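Local coordinates for molybdopterin-guanine dinucleotide biosynthesis protein B (Escherichia coli, PDB 1NP6) that binds GTP in preference to other nucleotides, hydrolyses it weakly, and may act as a homodimeric adapter in the making and use of the molybdopterin guanine dinucleotide cofactor, at the interface of chains A and B. Residues are numbered along the deposited sequence; one frame, centred on the assembly and turned at random. Chains: chain A/B, Molybdopterin-guanine dinucleotide biosynthesis protein B.

Contact 1: the interface of chains A and B. Residues chain A 39, 92, 95-97, 101; chain B 66-68, 77.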
ATOM      1  N   LEU A  39      -6.245  -7.325   6.965  1.00 29.02           N
ATOM      2  CA  LEU A  39      -5.796  -6.946   8.324  1.00 28.86           C
ATOM      3  C   LEU A  39      -5.147  -5.568   8.327  1.00 26.61           C
ATOM      4  O   LEU A  39      -4.319  -5.275   7.474  1.00 33.98           O
ATOM      5  CB  LEU A  39      -4.842  -7.986   8.931  1.00 30.46           C
ATOM      6  CG  LEU A  39      -4.654  -7.805  10.448  1.00 42.68           C
ATOM      7  CD1 LEU A  39      -4.597  -9.139  11.141  1.00 33.09           C
ATOM      8  CD2 LEU A  39      -3.400  -6.905  10.770  1.00 27.43           C
ATOM      9  N   LEU A  92      -8.828   4.114   6.160  1.00 36.83           N
ATOM     10  CA  LEU A  92      -7.858   3.065   5.868  1.00 35.78           C
ATOM     11  C   LEU A  92      -8.510   1.806   5.254  1.00 27.20           C
ATOM     12  O   LEU A  92      -8.008   1.293   4.268  1.00 31.92           O
ATOM     13  CB  LEU A  92      -7.081   2.711   7.128  1.00 24.78           C
ATOM     14  CG  LEU A  92      -6.060   3.793   7.577  1.00 30.10           C
ATOM     15  CD1 LEU A  92      -5.570   3.455   8.975  1.00 31.28           C
ATOM     16  CD2 LEU A  92      -4.884   3.999   6.581  1.00 25.84           C
ATOM     17  N   ARG A  95      -9.163   2.056   1.614  1.00 36.85           N
ATOM     18  CA  ARG A  95      -8.028   1.926   0.691  1.00 33.69           C
ATOM     19  C   ARG A  95      -7.895   0.517   0.135  1.00 28.46           C
ATOM     20  O   ARG A  95      -7.310   0.315  -0.938  1.00 35.22           O
ATOM     21  CB  ARG A  95      -6.692   2.258   1.375  1.00 32.95           C
ATOM     22  CG  ARG A  95      -6.636   3.590   2.048  1.00 32.06           C
ATOM     23  CD  ARG A  95      -6.752   4.763   1.132  1.00 38.12           C
ATOM     24  NE  ARG A  95      -8.142   5.171   0.953  1.00 36.43           N
ATOM     25  CZ  ARG A  95      -8.582   5.895  -0.066  1.00 40.93           C
ATOM     26  NH1 ARG A  95      -7.757   6.291  -1.030  1.00 46.51           N
ATOM     27  NH2 ARG A  95      -9.867   6.226  -0.131  1.00 65.82           N
ATOM     28  N   MET A  96      -8.355  -0.456   0.917  1.00 24.12           N
ATOM     29  CA  MET A  96      -8.266  -1.859   0.527  1.00 36.80           C
ATOM     30  C   MET A  96      -9.290  -2.058  -0.603  1.00 31.21           C
ATOM     31  O   MET A  96     -10.240  -1.279  -0.711  1.00 32.13           O
ATOM     32  CB  MET A  96      -8.584  -2.785   1.719  1.00 34.47           C
ATOM     33  CG  MET A  96      -7.495  -2.811   2.816  1.00 40.86           C
ATOM     34  SD  MET A  96      -7.853  -3.931   4.185  1.00 40.36           S
ATOM     35  CE  MET A  96      -6.283  -4.664   4.469  1.00 42.17           C
ATOM     36  N   ASP A  97      -9.056  -3.065  -1.436  1.00 37.59           N
ATOM     37  CA  ASP A  97      -9.998  -3.491  -2.488  1.00 30.43           C
ATOM     38  C   ASP A  97     -10.931  -4.551  -1.885  1.00 23.98           C
ATOM     39  O   ASP A  97     -10.612  -5.743  -1.832  1.00 31.52           O
ATOM     40  CB  ASP A  97      -9.217  -4.043  -3.672  1.00 34.31           C
ATOM     41  CG  ASP A  97     -10.119  -4.525  -4.815  1.00 52.45           C
ATOM     42  OD1 ASP A  97     -11.356  -4.338  -4.741  1.00 36.59           O
ATOM     43  OD2 ASP A  97      -9.666  -5.104  -5.822  1.00 41.49           O
ATOM     44  N   LEU A 101     -12.557  -9.120  -0.681  1.00 40.26           N
ATOM     45  CA  LEU A 101     -12.543  -9.447   0.757  1.00 43.51           C
ATOM     46  C   LEU A 101     -13.906  -9.622   1.432  1.00 37.78           C
ATOM     47  O   LEU A 101     -14.850  -8.893   1.134  1.00 40.90           O
ATOM     48  CB  LEU A 101     -11.759  -8.369   1.536  1.00 39.23           C
ATOM     49  CG  LEU A 101     -10.319  -8.079   1.090  1.00 45.15           C
ATOM     50  CD1 LEU A 101      -9.806  -6.784   1.728  1.00 38.74           C
ATOM     51  CD2 LEU A 101      -9.385  -9.272   1.381  1.00 34.91           C
TER
ATOM     52  N   GLN B  66      -4.770  -9.019   1.888  1.00 28.58           N
ATOM     53  CA  GLN B  66      -4.376  -7.610   1.861  1.00 26.44           C
ATOM     54  C   GLN B  66      -4.016  -7.205   3.288  1.00 28.54           C
ATOM     55  O   GLN B  66      -4.699  -7.606   4.236  1.00 27.79           O
ATOM     56  CB  GLN B  66      -5.505  -6.720   1.338  1.00 31.52           C
ATOM     57  CG  GLN B  66      -5.795  -6.889  -0.221  1.00 30.28           C
ATOM     58  CD  GLN B  66      -6.953  -6.057  -0.707  1.00 42.01           C
ATOM     59  OE1 GLN B  66      -6.988  -4.856  -0.477  1.00 38.98           O
ATOM     60  NE2 GLN B  66      -7.895  -6.686  -1.411  1.00 30.56           N
ATOM     61  N   THR B  67      -2.929  -6.443   3.435  1.00 30.55           N
ATOM     62  CA  THR B  67      -2.542  -5.900   4.753  1.00 29.96           C
ATOM     63  C   THR B  67      -2.298  -4.405   4.648  1.00 24.58           C
ATOM     64  O   THR B  67      -1.832  -3.926   3.577  1.00 22.45           O
ATOM     65  CB  THR B  67      -1.244  -6.563   5.305  1.00 28.36           C
ATOM     66  OG1 THR B  67      -0.178  -6.477   4.330  1.00 30.56           O
ATOM     67  CG2 THR B  67      -1.439  -8.061   5.529  1.00 32.82           C
ATOM     68  N   ILE B  68      -2.591  -3.693   5.762  1.00 28.78           N
ATOM     69  CA  ILE B  68      -2.067  -2.327   6.007  1.00 24.79           C
ATOM     70  C   ILE B  68      -1.284  -2.345   7.331  1.00 24.31           C
ATOM     71  O   ILE B  68      -1.771  -2.871   8.346  1.00 23.47           O
ATOM     72  CB  ILE B  68      -3.206  -1.234   6.032  1.00 27.50           C
ATOM     73  CG1 ILE B  68      -3.785  -0.999   4.631  1.00 25.39           C
ATOM     74  CG2 ILE B  68      -2.723   0.182   6.579  1.00 21.59           C
ATOM     75  CD1 ILE B  68      -5.053  -0.142   4.625  1.00 32.27           C
ATOM     76  N   LEU B  77       0.108  -0.306   2.162  1.00 30.31           N
ATOM     77  CA  LEU B  77      -0.843  -1.366   1.796  1.00 29.88           C
ATOM     78  C   LEU B  77      -0.112  -2.453   0.980  1.00 27.52           C
ATOM     79  O   LEU B  77       0.694  -2.127   0.107  1.00 36.27           O
ATOM     80  CB  LEU B  77      -1.983  -0.738   0.992  1.00 23.74           C
ATOM     81  CG  LEU B  77      -2.895  -1.768   0.278  1.00 23.26           C
ATOM     82  CD1 LEU B  77      -3.834  -2.484   1.256  1.00 25.52           C
ATOM     83  CD2 LEU B  77      -3.656  -1.018  -0.808  1.00 28.30           C
TER

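Contact 2: the interface of chains A and B. Residues chain A 42-43, 81, 85; chain B 70-72, 74.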
ATOM      1  N   HIS A  42      -1.749  -1.274  13.597  1.00 33.29           N
ATOM      2  CA  HIS A  42      -1.018  -0.073  13.996  1.00 43.93           C
ATOM      3  C   HIS A  42       0.223  -0.498  14.754  1.00 33.54           C
ATOM      4  O   HIS A  42       0.162  -1.372  15.626  1.00 34.92           O
ATOM      5  CB  HIS A  42      -1.873   0.866  14.854  1.00 47.50           C
ATOM      6  CG  HIS A  42      -1.187   2.152  15.195  1.00 59.55           C
ATOM      7  ND1 HIS A  42      -0.478   2.332  16.363  1.00 59.74           N
ATOM      8  CD2 HIS A  42      -1.080   3.314  14.508  1.00 58.02           C
ATOM      9  CE1 HIS A  42       0.028   3.552  16.387  1.00 55.67           C
ATOM     10  NE2 HIS A  42      -0.321   4.168  15.272  1.00 59.56           N
ATOM     11  N   THR A  43       1.363   0.089  14.384  1.00 47.98           N
ATOM     12  CA  THR A  43       2.639  -0.212  15.025  1.00 45.72           C
ATOM     13  C   THR A  43       3.313   1.078  15.475  1.00 51.62           C
ATOM     14  O   THR A  43       2.898   2.175  15.095  1.00 49.26           O
ATOM     15  CB  THR A  43       3.599  -0.966  14.074  1.00 42.11           C
ATOM     16  OG1 THR A  43       3.716  -0.258  12.824  1.00 47.23           O
ATOM     17  CG2 THR A  43       3.059  -2.334  13.699  1.00 57.77           C
ATOM     18  N   THR A  81       3.267  10.304   5.650  1.00 30.00           N
ATOM     19  CA  THR A  81       2.430  11.221   6.445  1.00 29.10           C
ATOM     20  C   THR A  81       3.292  12.043   7.436  1.00 40.00           C
ATOM     21  O   THR A  81       3.176  11.856   8.646  1.00 32.92           O
ATOM     22  CB  THR A  81       1.317  10.483   7.251  1.00 29.89           C
ATOM     23  OG1 THR A  81       1.894   9.562   8.195  1.00 30.81           O
ATOM     24  CG2 THR A  81       0.419   9.585   6.317  1.00 32.55           C
ATOM     25  N   GLU A  85      -0.339  11.811  11.625  1.00 33.58           N
ATOM     26  CA  GLU A  85      -0.557  10.370  11.558  1.00 47.25           C
ATOM     27  C   GLU A  85      -1.926  10.053  10.934  1.00 37.77           C
ATOM     28  O   GLU A  85      -2.885  10.768  11.205  1.00 36.08           O
ATOM     29  CB  GLU A  85      -0.515   9.813  12.981  1.00 40.30           C
ATOM     30  CG  GLU A  85       0.499   8.716  13.176  1.00 44.61           C
ATOM     31  CD  GLU A  85       0.172   7.759  14.306  1.00 43.79           C
ATOM     32  OE1 GLU A  85       0.032   8.215  15.461  1.00 50.70           O
ATOM     33  OE2 GLU A  85       0.091   6.532  14.039  1.00 45.60           O
TER
ATOM     34  N   ALA B  70       0.247   0.692   9.643  1.00 29.65           N
ATOM     35  CA  ALA B  70       0.175   2.142   9.810  1.00 34.63           C
ATOM     36  C   ALA B  70       0.967   2.590  11.048  1.00 29.41           C
ATOM     37  O   ALA B  70       0.784   2.049  12.143  1.00 30.95           O
ATOM     38  CB  ALA B  70      -1.296   2.607   9.935  1.00 27.10           C
ATOM     39  N   SER B  71       1.835   3.578  10.861  1.00 39.13           N
ATOM     40  CA  SER B  71       2.605   4.130  11.980  1.00 38.46           C
ATOM     41  C   SER B  71       2.636   5.652  11.947  1.00 40.91           C
ATOM     42  O   SER B  71       1.979   6.294  11.128  1.00 27.19           O
ATOM     43  CB  SER B  71       4.024   3.544  12.012  1.00 36.45           C
ATOM     44  OG  SER B  71       4.794   3.948  10.888  1.00 43.22           O
ATOM     45  N   GLN B  72       3.419   6.249  12.838  1.00 34.16           N
ATOM     46  CA  GLN B  72       3.428   7.703  12.956  1.00 29.18           C
ATOM     47  C   GLN B  72       3.741   8.476  11.668  1.00 24.47           C
ATOM     48  O   GLN B  72       3.092   9.488  11.362  1.00 35.61           O
ATOM     49  CB  GLN B  72       4.429   8.121  14.072  1.00 43.35           C
ATOM     50  CG  GLN B  72       4.698   9.613  14.131  1.00 56.34           C
ATOM     51  CD  GLN B  72       3.966  10.294  15.274  1.00 83.33           C
ATOM     52  OE1 GLN B  72       4.484  10.378  16.394  1.00 66.45           O
ATOM     53  NE2 GLN B  72       2.760  10.780  14.998  1.00 85.96           N
ATOM     54  N   ARG B  74       4.104   7.135   8.390  1.00 38.85           N
ATOM     55  CA  ARG B  74       3.630   6.592   7.117  1.00 32.90           C
ATOM     56  C   ARG B  74       2.810   5.313   7.279  1.00 29.00           C
ATOM     57  O   ARG B  74       2.783   4.704   8.343  1.00 29.22           O
ATOM     58  CB  ARG B  74       4.825   6.345   6.177  1.00 32.78           C
ATOM     59  CG  ARG B  74       5.830   5.305   6.685  1.00 39.22           C
ATOM     60  CD  ARG B  74       7.091   5.227   5.828  1.00 54.85           C
ATOM     61  NE  ARG B  74       8.294   5.524   6.600  1.00 57.53           N
ATOM     62  CZ  ARG B  74       8.684   6.736   6.971  1.00 45.81           C
ATOM     63  NH1 ARG B  74       7.981   7.808   6.649  1.00 76.91           N
ATOM     64  NH2 ARG B  74       9.791   6.878   7.682  1.00 69.78           N
TER
HETATM   65  O   HOH W   1       0.234   7.412   9.158  1.00 30.35           O
HETATM   66  O   HOH W   2      -1.067   5.355  11.950  1.00 35.60           O
HETATM   67  O   HOH W   3       3.793  12.166  11.534  1.00 36.88           O

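Contact 3: the interface of chains A and B. Residues chain A 69-71, 73-76; chain B 43, 45, 47, 78.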
ATOM      1  N   VAL A  69       4.578   0.215  -5.938  1.00 31.57           N
ATOM      2  CA  VAL A  69       5.627  -0.679  -6.454  1.00 37.05           C
ATOM      3  C   VAL A  69       4.964  -2.020  -6.757  1.00 37.22           C
ATOM      4  O   VAL A  69       4.362  -2.632  -5.871  1.00 40.25           O
ATOM      5  CB  VAL A  69       6.819  -0.862  -5.464  1.00 40.16           C
ATOM      6  CG1 VAL A  69       7.826  -1.903  -5.993  1.00 40.39           C
ATOM      7  CG2 VAL A  69       7.529   0.451  -5.209  1.00 45.11           C
ATOM      8  N   ALA A  70       5.030  -2.439  -8.021  1.00 35.87           N
ATOM      9  CA  ALA A  70       4.326  -3.626  -8.489  1.00 32.62           C
ATOM     10  C   ALA A  70       5.308  -4.716  -8.914  1.00 38.08           C
ATOM     11  O   ALA A  70       6.254  -4.457  -9.675  1.00 36.26           O
ATOM     12  CB  ALA A  70       3.447  -3.269  -9.641  1.00 27.51           C
ATOM     13  N   SER A  71       5.078  -5.931  -8.430  1.00 34.66           N
ATOM     14  CA  SER A  71       5.895  -7.085  -8.820  1.00 33.27           C
ATOM     15  C   SER A  71       5.001  -8.245  -9.226  1.00 34.47           C
ATOM     16  O   SER A  71       3.779  -8.146  -9.128  1.00 39.59           O
ATOM     17  CB  SER A  71       6.832  -7.518  -7.690  1.00 25.57           C
ATOM     18  OG  SER A  71       6.122  -8.128  -6.617  1.00 36.42           O
ATOM     19  N   GLN A  73       4.547 -11.151  -7.715  1.00 40.36           N
ATOM     20  CA  GLN A  73       3.916 -11.827  -6.575  1.00 45.27           C
ATOM     21  C   GLN A  73       2.845 -10.987  -5.868  1.00 44.38           C
ATOM     22  O   GLN A  73       1.940 -11.542  -5.219  1.00 41.49           O
ATOM     23  CB  GLN A  73       4.995 -12.210  -5.544  1.00 44.50           C
ATOM     24  CG  GLN A  73       5.978 -13.314  -5.964  1.00 54.51           C
ATOM     25  CD  GLN A  73       7.165 -12.824  -6.802  1.00 60.70           C
ATOM     26  OE1 GLN A  73       7.774 -11.773  -6.523  1.00 49.75           O
ATOM     27  NE2 GLN A  73       7.514 -13.606  -7.820  1.00 56.92           N
ATOM     28  N   ARG A  74       2.970  -9.659  -5.988  1.00 37.38           N
ATOM     29  CA  ARG A  74       2.251  -8.696  -5.142  1.00 32.45           C
ATOM     30  C   ARG A  74       2.567  -7.246  -5.514  1.00 26.41           C
ATOM     31  O   ARG A  74       3.574  -6.973  -6.189  1.00 35.39           O
ATOM     32  CB  ARG A  74       2.562  -8.932  -3.657  1.00 33.36           C
ATOM     33  CG  ARG A  74       4.031  -8.821  -3.279  1.00 34.95           C
ATOM     34  CD  ARG A  74       4.382  -9.661  -2.076  1.00 40.91           C
ATOM     35  NE  ARG A  74       5.689 -10.243  -2.301  1.00 74.43           N
ATOM     36  CZ  ARG A  74       5.976 -11.526  -2.208  1.00 42.38           C
ATOM     37  NH1 ARG A  74       5.058 -12.419  -1.854  1.00 49.44           N
ATOM     38  NH2 ARG A  74       7.214 -11.912  -2.459  1.00 56.49           N
ATOM     39  N   TRP A  75       1.707  -6.320  -5.091  1.00 34.10           N
ATOM     40  CA  TRP A  75       1.997  -4.881  -5.226  1.00 35.67           C
ATOM     41  C   TRP A  75       1.736  -4.095  -3.925  1.00 28.14           C
ATOM     42  O   TRP A  75       0.938  -4.525  -3.078  1.00 28.75           O
ATOM     43  CB  TRP A  75       1.268  -4.253  -6.436  1.00 35.18           C
ATOM     44  CG  TRP A  75      -0.240  -4.217  -6.325  1.00 39.97           C
ATOM     45  CD1 TRP A  75      -1.116  -5.226  -6.663  1.00 30.22           C
ATOM     46  CD2 TRP A  75      -1.055  -3.123  -5.861  1.00 31.81           C
ATOM     47  NE1 TRP A  75      -2.410  -4.827  -6.432  1.00 29.24           N
ATOM     48  CE2 TRP A  75      -2.411  -3.542  -5.945  1.00 32.31           C
ATOM     49  CE3 TRP A  75      -0.786  -1.824  -5.387  1.00 31.82           C
ATOM     50  CZ2 TRP A  75      -3.486  -2.725  -5.545  1.00 30.17           C
ATOM     51  CZ3 TRP A  75      -1.868  -0.998  -5.008  1.00 28.02           C
ATOM     52  CH2 TRP A  75      -3.199  -1.457  -5.091  1.00 31.45           C
ATOM     53  N   ALA A  76       2.416  -2.956  -3.782  1.00 35.14           N
ATOM     54  CA  ALA A  76       2.339  -2.135  -2.574  1.00 31.65           C
ATOM     55  C   ALA A  76       1.997  -0.688  -2.870  1.00 22.60           C
ATOM     56  O   ALA A  76       2.437  -0.138  -3.898  1.00 25.63           O
ATOM     57  CB  ALA A  76       3.666  -2.199  -1.782  1.00 36.56           C
TER
ATOM     58  N   THR B  43       9.065  -3.583 -10.448  1.00 34.01           N
ATOM     59  CA  THR B  43      10.310  -4.159  -9.946  1.00 39.68           C
ATOM     60  C   THR B  43      10.351  -5.676 -10.164  1.00 46.73           C
ATOM     61  O   THR B  43       9.310  -6.332 -10.210  1.00 44.25           O
ATOM     62  CB  THR B  43      10.559  -3.761  -8.435  1.00 35.18           C
ATOM     63  OG1 THR B  43      11.894  -4.112  -8.050  1.00 49.50           O
ATOM     64  CG2 THR B  43       9.689  -4.559  -7.456  1.00 34.75           C
ATOM     65  N   HIS B  45      12.382  -7.557  -8.111  1.00 44.64           N
ATOM     66  CA  HIS B  45      12.864  -8.089  -6.833  1.00 50.13           C
ATOM     67  C   HIS B  45      11.736  -8.641  -5.932  1.00 43.44           C
ATOM     68  O   HIS B  45      10.542  -8.453  -6.214  1.00 45.85           O
ATOM     69  CB  HIS B  45      13.760  -7.060  -6.109  1.00 48.87           C
ATOM     70  N   MET B  47       9.609  -8.341  -2.909  1.00 38.84           N
ATOM     71  CA  MET B  47       9.137  -7.280  -2.006  1.00 47.29           C
ATOM     72  C   MET B  47       9.040  -7.688  -0.519  1.00 39.47           C
ATOM     73  O   MET B  47       8.966  -6.822   0.354  1.00 42.11           O
ATOM     74  CB  MET B  47       7.800  -6.694  -2.522  1.00 36.09           C
ATOM     75  CG  MET B  47       7.938  -6.075  -3.932  1.00 38.00           C
ATOM     76  SD  MET B  47       6.448  -5.470  -4.707  1.00 40.35           S
ATOM     77  CE  MET B  47       5.981  -4.239  -3.516  1.00 41.49           C
ATOM     78  N   MET B  78      -0.319  -3.736   1.298  1.00 24.82           N
ATOM     79  CA  MET B  78       0.206  -4.790   0.439  1.00 29.98           C
ATOM     80  C   MET B  78      -0.961  -5.658  -0.072  1.00 25.31           C
ATOM     81  O   MET B  78      -1.854  -5.967   0.698  1.00 24.85           O
ATOM     82  CB  MET B  78       1.257  -5.636   1.153  1.00 27.24           C
ATOM     83  CG  MET B  78       1.984  -6.652   0.237  1.00 25.36           C
ATOM     84  SD  MET B  78       3.166  -6.009  -0.947  1.00 32.15           S
ATOM     85  CE  MET B  78       4.595  -5.542   0.220  1.00 32.02           C
TER
HETATM   86  O   HOH W   4       7.685  -9.455  -4.533  1.00 33.94           O
HETATM   87  O   HOH W   5       9.623 -10.033  -8.023  1.00 48.36           O

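Contact 1: the interface of chains A and B
B:Gln66 faces the backbone of A:Asp97 with both ends of its carboxamide, and hydrogen bonds of two kinds cross here. In the first kind, side chain to backbone, the oxygen OE1 accepts from A:Asp97 N at 2.9 Å, in the carbonyl plane and on a lone pair, while NE2 gives a hydrogen to A:Asp97 O, also at 2.9 Å. A primary amide suits this place because it carries donor and acceptor side by side, matching one residue's N-H and C=O. The second kind is strand to strand: A:Leu39 N donates to B:Gln66 O (3.1 Å), and A:Leu39 O receives B:Ile68 N (2.9 Å); together these two bonds make the parallel bridge of A:Leu39 with B:Thr67.

Apolar contacts fill the ground between. The A:Met96 chain runs opposite to B:Gln66 and bends at chi3 (138°), bringing its methyl CE 3.8 Å from B:Gln66 CB; its CG meets B:Leu77 CD1 and B:Ile68 CD1. A:Leu101 CD1 lies 3.8 Å from the amide carbon CD of B:Gln66. An alanine at B:Gln66 would probably leave the N-H and C=O of A:Asp97 without these mates and open a gap beside A:Leu101. The patch joins strand 37-42 of one subunit to strand 66-70 of the other, helping to continue the sheet through the homodimer.

Contact 2: the interface of chains A and B
Strand 37-42 of chain A and the loop residue after it, A:Thr43, meet the end of strand 66-70 and the turn leading to strand 74-80 of chain B, while loop residues A:Thr81 and A:Glu85 approach that same turn. This is a parallel beta contact in the MobB family homodimer: A:His42 bridges B:Ala70, and A:Thr43 N donates to B:Ala70 O at 3.0 Å. Alanine suits a strand edge where the backbone does the binding.

The imidazole of A:His42 stands anti to its backbone N (chi1 -176°), placing CD2 3.3 Å from B:Ala70 O. Its NE2 donates to A:Glu85 OE2 at 2.7 Å, nearly in the ring plane and on the syn lone pair of the carboxylate. This bond would help fix both the turn of the ring and the carboxylate, which lies against the B:Ser71 to B:Gln72 backbone. The A:Glu85 chain passes B:Gln72, but the closest carbon approach there is doubtful.

Waters carry further polar contacts across the gap. One links A:Thr81 OG1 (2.9 Å) to B:Ser71 O, another joins A:Thr81 O to B:Gln72 O (2.8 Å from the latter), and a third stands between A:Glu85 OE2, at 2.7 Å, and B:Ser71 O, at a longer 3.3 Å.

Contact 3: the interface of chains A and B
B:Met47 reaches over A:Ser71 towards A:Val69 and A:Ala76, burying 84 Å² against chain A. At its root, CB lies beside A:Arg74 NE, and the two side chains run antiparallel alongside one another. CG comes 3.8 Å from A:Ser71 OG. The sulphur SD sits 3.3 Å from the same hydroxyl oxygen and also near A:Arg74 O. A bend at chi3 (60°) turns the methyl CE towards strand 66-70, 3.3 Å from A:Val69 O, with A:Ala76 CB at 3.5 Å and A:Val69 CG1 also in contact. Methionine suits this path, being long, flexible and unbranched, and the small alanine makes room for its tip.

Alongside, B:Met78 lays its sulphur SD 3.4 Å from A:Trp75 O and against A:Arg74 CG and A:Ala76 CB, where strands 74-80 of the two chains pair antiparallel. A:Val69 CG1 packs on B:Thr43 CG2 at 3.6 Å, and B:Thr43 N donates to A:Ala70 O.

Polar groups border this apolar strip. A:Ser71 OG donates to A:Arg74 O at 2.8 Å, which would help fix the hydroxyl beside the sulphur. A:Gln73 CB covers one face of the A:Arg74 guanidinium. One water joins A:Gln73 OE1 to B:His45 O; a second, bound to A:Ser71 OG, lies 2.8 Å from B:Met47 N.

Contact 1 lies about 14 Å from contact 2 and about 15 Å from contact 3, while contacts 2 and 3 are about 20 Å apart, measured between centres of their C-alpha atoms. Strand 66-70 runs through all three: chain B supplies it to contacts 1 and 2, chain A to contact 3. Strand 37-42 of chain A links contacts 1 and 2. The two-fold axis relates the Thr43 to Ala70 pairing of contact 2 to that of contact 3 with chains exchanged. Strands 74-80 pair with each other across the chains, so the subunits share one extended sheet, as suits a protein that is a homodimer.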